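PDB 3EC4: putative Acetyltransferase from the GNAT family from Novosphingobium aromaticivorans DSM 12444, which probably transfers an acyl group, perhaps acetyl from acetyl-coenzyme A, to an acceptor that is not known. Local coordinates for residues A[85-90]-A[206-211]; A[135-140]-A[172-177]; A[158-163]-A[180-185]. All blocks are in the same frame, centred on the assembly; numbering follows the deposited sequence. Where two conformers were deposited one is given.

Three strand-to-helix contacts of one GNAT fold illustrate how a single mixed sheet is covered by helices through side chains alone. Interaction 3, V160 against V182 and I183, is wholly buried and purely aliphatic, at the middle of the sheet. Interactions 1 and 2 are only partly buried, and each includes a charged residue: E209 offers its aliphatic CG to the selenomethionine M87, while NH1 of R172 lies beside I139. Interactions 2 and 3 share helix 174-188, whereas interaction 1 uses helix 202-210. The two helices also meet directly, L207 and L211 of interaction 1 packing on A176 of interaction 2, and L211 on R180 and I183 of interaction 3.

Interaction 1 of 3, residues A[85-90]-A[206-211]; sequences LQMIAD and RLYESL
The side chain of M87, a selenomethionine in strand 76-88, points toward helix 202-210 and meets two successive residues of it. First along the helix comes Y208, whose side chain crosses that of M87 at about a right angle. Selenium sits at the rim of the phenol ring: SE of M87 is 3.9 Å from CB and 4.0 Å from CD2 of Y208, and 5.2 Å from the ring centroid. Its direction is 75° off the ring normal, making this an edge-on Met-aromatic contact. E209 follows, and there the methyl end takes over, with CE of M87 3.7 Å from CG of E209. A bend at the last torsion of M87 (chi3 76°) turns CE aside, so that it meets the aliphatic CG of the glutamate, while the residue itself remains exposed. F213, in the loop after this segment, packs on both M87 and Y208. L195 of strand 192-198 also touches both. The contact thus joins helix 202-210 to strand 76-88 of the mixed sheet, beside strand 192-198, in a helix-on-sheet layer consistent with the GNAT fold.

Interaction 2 of 3, residues A[135-140]-A[172-177]; sequences YGVRID and RGLAAR
Strand 134-139 runs past the first turn of helix 174-188 with V137 and L174 closest, their CA atoms 7.4 Å apart, and G173 takes the N-cap position just before the helix. Between the two segments V137, I139, R172 and L174 all direct their CB atoms toward the other side. I139 meets both R172 and L174. With CG1 anti to its carbonyl carbon (chi1 -66°) and the chain extended beyond, its CD1 methyl meets the leucine tip to tip, at 4.0 Å from CD1 of L174. The same I139 CD1 lies 3.8 Å from NH1 of R172, approaching the guanidinium obliquely, and I139 CG2 adds a second methyl at 4.1 Å from that NH1. The arginine chain is stretched out from CG to NE, carrying the guanidinium out to I139, whose side chain it crosses at a slant. The meeting of V137 with L174 is looser, and less certain because V137 has two conformers. G173 and A175 supply the Gly-x-Ala end of the Arg/Gln-x-x-Gly-x-Gly/Ala signature of GNAT enzymes, whose loop and helix N-terminus probably receive the acetyl-CoA pyrophosphate, as in relatives. Among the neighbours, A144 of strand 142-149 lies against both I139 and L174, and Y169 of the preceding loop touches the same two. One turn further along helix 174-188, L178 continues the packing onto V137 and Y135 of strand 134-139.

Interaction 3 of 3, residues A[158-163]-A[180-185]; sequences AEVSGV and RKVIAG
V160 of strand 157-165 meets segment 180-185 through one methyl, CG2, which touches V182 and I183. The tighter side is toward I183, whose CG2 is 3.7 Å from CG2 of V160. On the other side V182 presents its CG1, 4.1 Å from the same V160 methyl. Both pairs meet at a slant. The valine's chi1 of -176° turns CG1 anti to its backbone N and leaves CG2 as the branch that reaches these two residues; M186, further along the helix, is another neighbour of V160. In I183 it is also CG2 that touches the strand, since a chi1 of 68° sends CG1 between the backbone N and the carbonyl carbon, and its CD1 packs instead on the backbone O of L211. The looser side belongs to R180 and K181, which are partly exposed and turn to other partners: R180 makes a cation-pi contact with F96, and K181 packs on I101. E159 and S161, by contrast, are buried residues of the strand that direct CB away from the helix, and E159 forms a salt bridge with R150. Strand 157-165, helix 174-188 and strand 192-198 form a beta-alpha-beta unit, and the three residues that meet here are buried. Between these two segments methyl meets methyl, so the join probably rests on shape and exclusion of water, without a polar bond to set its direction.

Interaction 1 of 3, residues A[85-90]-A[206-211]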
loop_
_atom_site.group_PDB
_atom_site.type_symbol
_atom_site.label_atom_id
_atom_site.label_comp_id
_atom_site.label_asym_id
_atom_site.label_seq_id
_atom_site.Cartn_x
_atom_site.Cartn_y
_atom_site.Cartn_z
ATOM N N LEU A 85 -9.784 -5.528 -4.918
ATOM C CA LEU A 85 -10.139 -6.716 -4.158
ATOM C C LEU A 85 -9.189 -6.693 -2.982
ATOM O O LEU A 85 -7.965 -6.712 -3.179
ATOM C CB LEU A 85 -9.971 -8.003 -4.980
ATOM C CG LEU A 85 -10.279 -9.305 -4.201
ATOM C CD1 LEU A 85 -11.745 -9.392 -3.719
ATOM C CD2 LEU A 85 -9.879 -10.551 -4.969
ATOM N N GLN A 86 -9.739 -6.598 -1.786
ATOM C CA GLN A 86 -8.912 -6.708 -0.573
ATOM C C GLN A 86 -8.777 -8.155 -0.137
ATOM O O GLN A 86 -9.773 -8.875 -0.074
ATOM C CB GLN A 86 -9.526 -5.860 0.542
ATOM C CG GLN A 86 -8.673 -5.794 1.787
ATOM C CD GLN A 86 -9.414 -5.062 2.903
ATOM O OE1 GLN A 86 -10.190 -5.675 3.611
ATOM N NE2 GLN A 86 -9.213 -3.760 3.017
HETATM N N MSE A 87 -7.545 -8.582 0.174
HETATM C CA MSE A 87 -7.206 -9.983 0.490
HETATM C C MSE A 87 -6.455 -10.102 1.808
HETATM O O MSE A 87 -5.759 -9.188 2.195
HETATM C CB MSE A 87 -6.376 -10.625 -0.645
HETATM C CG MSE A 87 -7.016 -10.424 -1.974
HETATM SE SE MSE A 87 -6.148 -11.293 -3.429
HETATM C CE MSE A 87 -6.735 -13.117 -3.121
ATOM N N ILE A 88 -6.647 -11.223 2.493
ATOM C CA ILE A 88 -6.080 -11.459 3.806
ATOM C C ILE A 88 -5.391 -12.801 3.835
ATOM O O ILE A 88 -5.888 -13.771 3.269
ATOM C CB ILE A 88 -7.185 -11.299 4.912
ATOM C CG1 ILE A 88 -6.599 -11.209 6.323
ATOM C CG2 ILE A 88 -8.222 -12.386 4.834
ATOM C CD1 ILE A 88 -7.684 -10.774 7.384
ATOM N N ALA A 89 -4.260 -12.863 4.526
ATOM C CA ALA A 89 -3.561 -14.130 4.701
ATOM C C ALA A 89 -3.615 -14.534 6.172
ATOM O O ALA A 89 -2.645 -14.340 6.895
ATOM C CB ALA A 89 -2.099 -14.047 4.194
ATOM N N ASP A 90 -4.747 -15.093 6.607
ATOM C CA ASP A 90 -4.911 -15.402 8.032
ATOM C C ASP A 90 -4.714 -16.866 8.365
ATOM O O ASP A 90 -4.966 -17.285 9.518
ATOM C CB ASP A 90 -6.241 -14.905 8.583
ATOM C CG ASP A 90 -7.454 -15.399 7.791
ATOM O OD1 ASP A 90 -7.311 -16.132 6.787
ATOM O OD2 ASP A 90 -8.562 -14.980 8.169
ATOM N N ARG A 206 -4.624 -14.580 -8.597
ATOM C CA ARG A 206 -4.210 -15.977 -8.577
ATOM C C ARG A 206 -2.877 -16.159 -7.894
ATOM O O ARG A 206 -2.704 -17.123 -7.148
ATOM C CB ARG A 206 -4.156 -16.550 -10.017
ATOM C CG ARG A 206 -5.515 -16.775 -10.654
ATOM C CD ARG A 206 -5.393 -17.532 -11.984
ATOM N NE ARG A 206 -4.581 -16.869 -13.011
ATOM C CZ ARG A 206 -5.058 -16.082 -13.987
ATOM N NH1 ARG A 206 -6.343 -15.806 -14.071
ATOM N NH2 ARG A 206 -4.225 -15.549 -14.873
ATOM N N LEU A 207 -1.951 -15.226 -8.099
ATOM C CA LEU A 207 -0.659 -15.309 -7.474
ATOM C C LEU A 207 -0.845 -15.203 -5.979
ATOM O O LEU A 207 -0.349 -16.035 -5.211
ATOM C CB LEU A 207 0.290 -14.213 -7.959
ATOM C CG LEU A 207 1.503 -13.946 -7.087
ATOM C CD1 LEU A 207 2.391 -15.226 -6.984
ATOM C CD2 LEU A 207 2.300 -12.752 -7.614
ATOM N N TYR A 208 -1.603 -14.189 -5.569
ATOM C CA TYR A 208 -1.852 -13.994 -4.131
ATOM C C TYR A 208 -2.571 -15.165 -3.498
ATOM O O TYR A 208 -2.198 -15.569 -2.400
ATOM C CB TYR A 208 -2.586 -12.684 -3.878
ATOM C CG TYR A 208 -1.879 -11.478 -4.422
ATOM C CD1 TYR A 208 -0.495 -11.331 -4.342
ATOM C CD2 TYR A 208 -2.614 -10.464 -5.024
ATOM C CE1 TYR A 208 0.137 -10.203 -4.886
ATOM C CE2 TYR A 208 -1.991 -9.339 -5.534
ATOM C CZ TYR A 208 -0.630 -9.212 -5.470
ATOM O OH TYR A 208 -0.083 -8.069 -6.017
ATOM N N GLU A 209 -3.606 -15.698 -4.141
ATOM C CA GLU A 209 -4.224 -16.954 -3.682
ATOM C C GLU A 209 -3.205 -18.075 -3.467
ATOM O O GLU A 209 -3.291 -18.819 -2.488
ATOM C CB GLU A 209 -5.322 -17.411 -4.651
ATOM C CG GLU A 209 -6.538 -16.544 -4.563
ATOM C CD GLU A 209 -7.541 -16.851 -5.675
ATOM O OE1 GLU A 209 -7.187 -17.510 -6.660
ATOM O OE2 GLU A 209 -8.686 -16.433 -5.515
ATOM N N SER A 210 -2.227 -18.194 -4.357
ATOM C CA SER A 210 -1.214 -19.242 -4.247
ATOM C C SER A 210 -0.214 -18.988 -3.116
ATOM O O SER A 210 0.558 -19.873 -2.742
ATOM C CB SER A 210 -0.522 -19.451 -5.607
ATOM O OG SER A 210 -1.505 -19.676 -6.615
ATOM N N LEU A 211 -0.215 -17.779 -2.585
ATOM C CA LEU A 211 0.662 -17.382 -1.482
ATOM C C LEU A 211 -0.113 -17.295 -0.171
ATOM O O LEU A 211 0.399 -16.776 0.818
ATOM C CB LEU A 211 1.300 -16.025 -1.794
ATOM C CG LEU A 211 2.371 -16.065 -2.897
ATOM C CD1 LEU A 211 2.675 -14.573 -3.245
ATOM C CD2 LEU A 211 3.565 -16.809 -2.423
#

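Interaction 2 of 3, residues A[135-140]-A[172-177]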
loop_
_atom_site.group_PDB
_atom_site.type_symbol
_atom_site.label_atom_id
_atom_site.label_comp_id
_atom_site.label_asym_id
_atom_site.label_seq_id
_atom_site.Cartn_x
_atom_site.Cartn_y
_atom_site.Cartn_z
ATOM N N TYR A 135 12.362 -5.589 1.283
ATOM C CA TYR A 135 13.284 -6.609 0.846
ATOM C C TYR A 135 13.486 -6.474 -0.658
ATOM O O TYR A 135 12.638 -5.903 -1.383
ATOM C CB TYR A 135 12.719 -7.987 1.187
ATOM C CG TYR A 135 12.717 -8.293 2.684
ATOM C CD1 TYR A 135 13.867 -8.662 3.320
ATOM C CD2 TYR A 135 11.561 -8.182 3.446
ATOM C CE1 TYR A 135 13.877 -8.954 4.677
ATOM C CE2 TYR A 135 11.568 -8.471 4.809
ATOM C CZ TYR A 135 12.744 -8.854 5.406
ATOM O OH TYR A 135 12.803 -9.132 6.775
ATOM N N GLY A 136 14.617 -6.991 -1.119
ATOM C CA GLY A 136 14.952 -6.923 -2.517
ATOM C C GLY A 136 15.654 -8.176 -2.966
ATOM O O GLY A 136 16.090 -8.976 -2.159
ATOM N N VAL A 137 15.778 -8.278 -4.275
ATOM C CA VAL A 137 16.650 -9.255 -4.895
ATOM C C VAL A 137 17.559 -8.513 -5.858
ATOM O O VAL A 137 17.110 -7.621 -6.592
ATOM C CB VAL A 137 15.890 -10.378 -5.652
ATOM C CG1 VAL A 137 16.877 -11.413 -6.174
ATOM C CG2 VAL A 137 14.867 -11.047 -4.756
ATOM N N ARG A 138 18.834 -8.887 -5.838
ATOM C CA ARG A 138 19.838 -8.295 -6.728
ATOM C C ARG A 138 20.274 -9.299 -7.770
ATOM O O ARG A 138 20.483 -10.459 -7.454
ATOM C CB ARG A 138 21.054 -7.786 -5.942
ATOM C CG ARG A 138 20.682 -6.649 -4.989
ATOM C CD ARG A 138 21.782 -5.597 -4.829
ATOM N NE ARG A 138 21.214 -4.368 -4.270
ATOM C CZ ARG A 138 21.181 -3.173 -4.879
ATOM N NH1 ARG A 138 21.715 -2.994 -6.078
ATOM N NH2 ARG A 138 20.619 -2.138 -4.271
ATOM N N ILE A 139 20.405 -8.831 -8.997
ATOM C CA ILE A 139 20.823 -9.627 -10.159
ATOM C C ILE A 139 21.832 -8.763 -10.947
ATOM O O ILE A 139 21.545 -7.606 -11.270
ATOM C CB ILE A 139 19.610 -9.981 -11.056
ATOM C CG1 ILE A 139 18.648 -10.907 -10.323
ATOM C CG2 ILE A 139 20.072 -10.635 -12.390
ATOM C CD1 ILE A 139 17.438 -11.344 -11.148
ATOM N N ASP A 140 23.012 -9.317 -11.217
ATOM C CA ASP A 140 24.134 -8.597 -11.884
ATOM C C ASP A 140 24.454 -7.312 -11.141
ATOM O O ASP A 140 24.743 -6.277 -11.760
ATOM C CB ASP A 140 23.810 -8.243 -13.356
ATOM C CG ASP A 140 23.327 -9.446 -14.179
ATOM O OD1 ASP A 140 23.974 -10.516 -14.106
ATOM O OD2 ASP A 140 22.308 -9.300 -14.909
ATOM N N ARG A 172 10.547 -14.502 -13.615
ATOM C CA ARG A 172 11.517 -15.366 -12.898
ATOM C C ARG A 172 11.083 -15.743 -11.476
ATOM O O ARG A 172 11.859 -16.307 -10.732
ATOM C CB ARG A 172 12.861 -14.665 -12.743
ATOM C CG ARG A 172 13.420 -14.155 -14.033
ATOM C CD ARG A 172 14.850 -13.757 -13.841
ATOM N NE ARG A 172 15.266 -12.951 -14.978
ATOM C CZ ARG A 172 16.527 -12.654 -15.271
ATOM N NH1 ARG A 172 17.515 -13.102 -14.519
ATOM N NH2 ARG A 172 16.783 -11.890 -16.321
ATOM N N GLY A 173 9.868 -15.405 -11.091
ATOM C CA GLY A 173 9.370 -15.747 -9.752
ATOM C C GLY A 173 9.815 -14.831 -8.629
ATOM O O GLY A 173 9.704 -15.165 -7.439
ATOM N N LEU A 174 10.288 -13.650 -8.976
ATOM C CA LEU A 174 10.856 -12.769 -7.927
ATOM C C LEU A 174 9.797 -12.229 -7.004
ATOM O O LEU A 174 9.991 -12.225 -5.757
ATOM C CB LEU A 174 11.681 -11.651 -8.520
ATOM C CG LEU A 174 12.860 -12.160 -9.349
ATOM C CD1 LEU A 174 13.707 -10.992 -9.865
ATOM C CD2 LEU A 174 13.675 -13.190 -8.585
ATOM N N ALA A 175 8.695 -11.763 -7.589
ATOM C CA ALA A 175 7.589 -11.187 -6.809
ATOM C C ALA A 175 7.067 -12.144 -5.745
ATOM O O ALA A 175 6.928 -11.752 -4.587
ATOM C CB ALA A 175 6.435 -10.734 -7.723
ATOM N N ALA A 176 6.833 -13.399 -6.118
ATOM C CA ALA A 176 6.360 -14.406 -5.198
ATOM C C ALA A 176 7.332 -14.597 -4.039
ATOM O O ALA A 176 6.937 -14.546 -2.872
ATOM C CB ALA A 176 6.143 -15.718 -5.914
ATOM N N ARG A 177 8.616 -14.725 -4.363
ATOM C CA ARG A 177 9.629 -14.902 -3.333
ATOM C C ARG A 177 9.728 -13.712 -2.376
ATOM O O ARG A 177 9.847 -13.893 -1.173
ATOM C CB ARG A 177 10.970 -15.231 -3.947
ATOM C CG ARG A 177 11.011 -16.609 -4.599
ATOM C CD ARG A 177 12.175 -16.698 -5.519
ATOM N NE ARG A 177 13.426 -16.523 -4.791
ATOM C CZ ARG A 177 14.586 -16.268 -5.375
ATOM N NH1 ARG A 177 14.696 -16.214 -6.703
ATOM N NH2 ARG A 177 15.650 -16.088 -4.625
#

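Interaction 3 of 3, residues A[158-163]-A[180-185]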
loop_
_atom_site.group_PDB
_atom_site.type_symbol
_atom_site.label_atom_id
_atom_site.label_comp_id
_atom_site.label_asym_id
_atom_site.label_seq_id
_atom_site.Cartn_x
_atom_site.Cartn_y
_atom_site.Cartn_z
ATOM N N ALA A 158 -1.132 -5.903 8.886
ATOM C CA ALA A 158 -0.020 -5.259 8.201
ATOM C C ALA A 158 -0.170 -5.453 6.701
ATOM O O ALA A 158 -0.414 -6.562 6.256
ATOM C CB ALA A 158 1.312 -5.820 8.678
ATOM N N GLU A 159 0.015 -4.372 5.949
ATOM C CA GLU A 159 -0.160 -4.394 4.515
ATOM C C GLU A 159 1.111 -4.763 3.749
ATOM O O GLU A 159 2.159 -4.172 3.946
ATOM C CB GLU A 159 -0.633 -3.014 4.045
ATOM C CG GLU A 159 -1.136 -3.016 2.600
ATOM C CD GLU A 159 -1.529 -1.639 2.124
ATOM O OE1 GLU A 159 -1.015 -0.670 2.708
ATOM O OE2 GLU A 159 -2.311 -1.543 1.136
ATOM N N VAL A 160 0.985 -5.722 2.842
ATOM C CA VAL A 160 1.988 -5.965 1.793
ATOM C C VAL A 160 1.840 -4.976 0.633
ATOM O O VAL A 160 0.752 -4.820 0.095
ATOM C CB VAL A 160 1.872 -7.393 1.245
ATOM C CG1 VAL A 160 2.977 -7.635 0.229
ATOM C CG2 VAL A 160 1.970 -8.402 2.450
ATOM N N SER A 161 2.926 -4.264 0.303
ATOM C CA SER A 161 2.899 -3.163 -0.699
ATOM C C SER A 161 4.270 -3.009 -1.389
ATOM O O SER A 161 5.282 -3.592 -0.960
ATOM C CB SER A 161 2.463 -1.819 -0.088
ATOM O OG SER A 161 2.009 -0.890 -1.090
ATOM N N GLY A 162 4.272 -2.266 -2.493
ATOM C CA GLY A 162 5.513 -1.909 -3.176
ATOM C C GLY A 162 6.147 -3.066 -3.919
ATOM O O GLY A 162 7.375 -3.071 -4.106
ATOM N N VAL A 163 5.328 -4.032 -4.369
ATOM C CA VAL A 163 5.875 -5.217 -5.055
ATOM C C VAL A 163 6.136 -4.840 -6.514
ATOM O O VAL A 163 5.204 -4.634 -7.291
ATOM C CB VAL A 163 4.918 -6.420 -5.020
ATOM C CG1 VAL A 163 5.569 -7.608 -5.717
ATOM C CG2 VAL A 163 4.528 -6.775 -3.538
ATOM N N ARG A 180 6.679 -13.729 -0.042
ATOM C CA ARG A 180 6.965 -14.727 1.001
ATOM C C ARG A 180 7.821 -14.151 2.119
ATOM O O ARG A 180 7.560 -14.402 3.287
ATOM C CB ARG A 180 7.689 -15.942 0.437
ATOM C CG ARG A 180 6.831 -16.886 -0.446
ATOM C CD ARG A 180 7.717 -17.972 -0.973
ATOM N NE ARG A 180 7.108 -19.031 -1.779
ATOM C CZ ARG A 180 6.442 -20.064 -1.268
ATOM N NH1 ARG A 180 6.248 -20.161 0.029
ATOM N NH2 ARG A 180 5.958 -21.008 -2.066
ATOM N N LYS A 181 8.868 -13.430 1.765
ATOM C CA LYS A 181 9.766 -12.876 2.772
ATOM C C LYS A 181 9.054 -11.841 3.630
ATOM O O LYS A 181 9.135 -11.840 4.854
ATOM C CB LYS A 181 10.979 -12.259 2.113
ATOM C CG LYS A 181 12.032 -11.812 3.121
ATOM C CD LYS A 181 12.684 -12.950 3.873
ATOM C CE LYS A 181 13.775 -12.404 4.773
ATOM N NZ LYS A 181 14.391 -13.436 5.562
ATOM N N VAL A 182 8.339 -10.936 2.994
ATOM C CA VAL A 182 7.597 -9.931 3.758
ATOM C C VAL A 182 6.592 -10.568 4.780
ATOM O O VAL A 182 6.529 -10.158 5.955
ATOM C CB VAL A 182 6.855 -8.939 2.787
ATOM C CG1 VAL A 182 5.853 -8.042 3.642
ATOM C CG2 VAL A 182 7.835 -8.050 2.018
ATOM N N ILE A 183 5.800 -11.556 4.330
ATOM C CA ILE A 183 4.769 -12.167 5.180
ATOM C C ILE A 183 5.344 -13.057 6.306
ATOM O O ILE A 183 4.750 -13.154 7.347
ATOM C CB ILE A 183 3.653 -12.878 4.376
ATOM C CG1 ILE A 183 4.152 -14.120 3.654
ATOM C CG2 ILE A 183 2.959 -11.873 3.436
ATOM C CD1 ILE A 183 3.020 -14.874 2.853
ATOM N N ALA A 184 6.556 -13.593 6.083
ATOM C CA ALA A 184 7.293 -14.315 7.101
ATOM C C ALA A 184 7.599 -13.389 8.278
ATOM O O ALA A 184 7.488 -13.788 9.452
ATOM C CB ALA A 184 8.549 -14.869 6.500
ATOM N N GLY A 185 7.992 -12.155 7.978
ATOM C CA GLY A 185 8.341 -11.192 9.035
ATOM C C GLY A 185 7.101 -10.801 9.810
ATOM O O GLY A 185 7.117 -10.739 11.047
#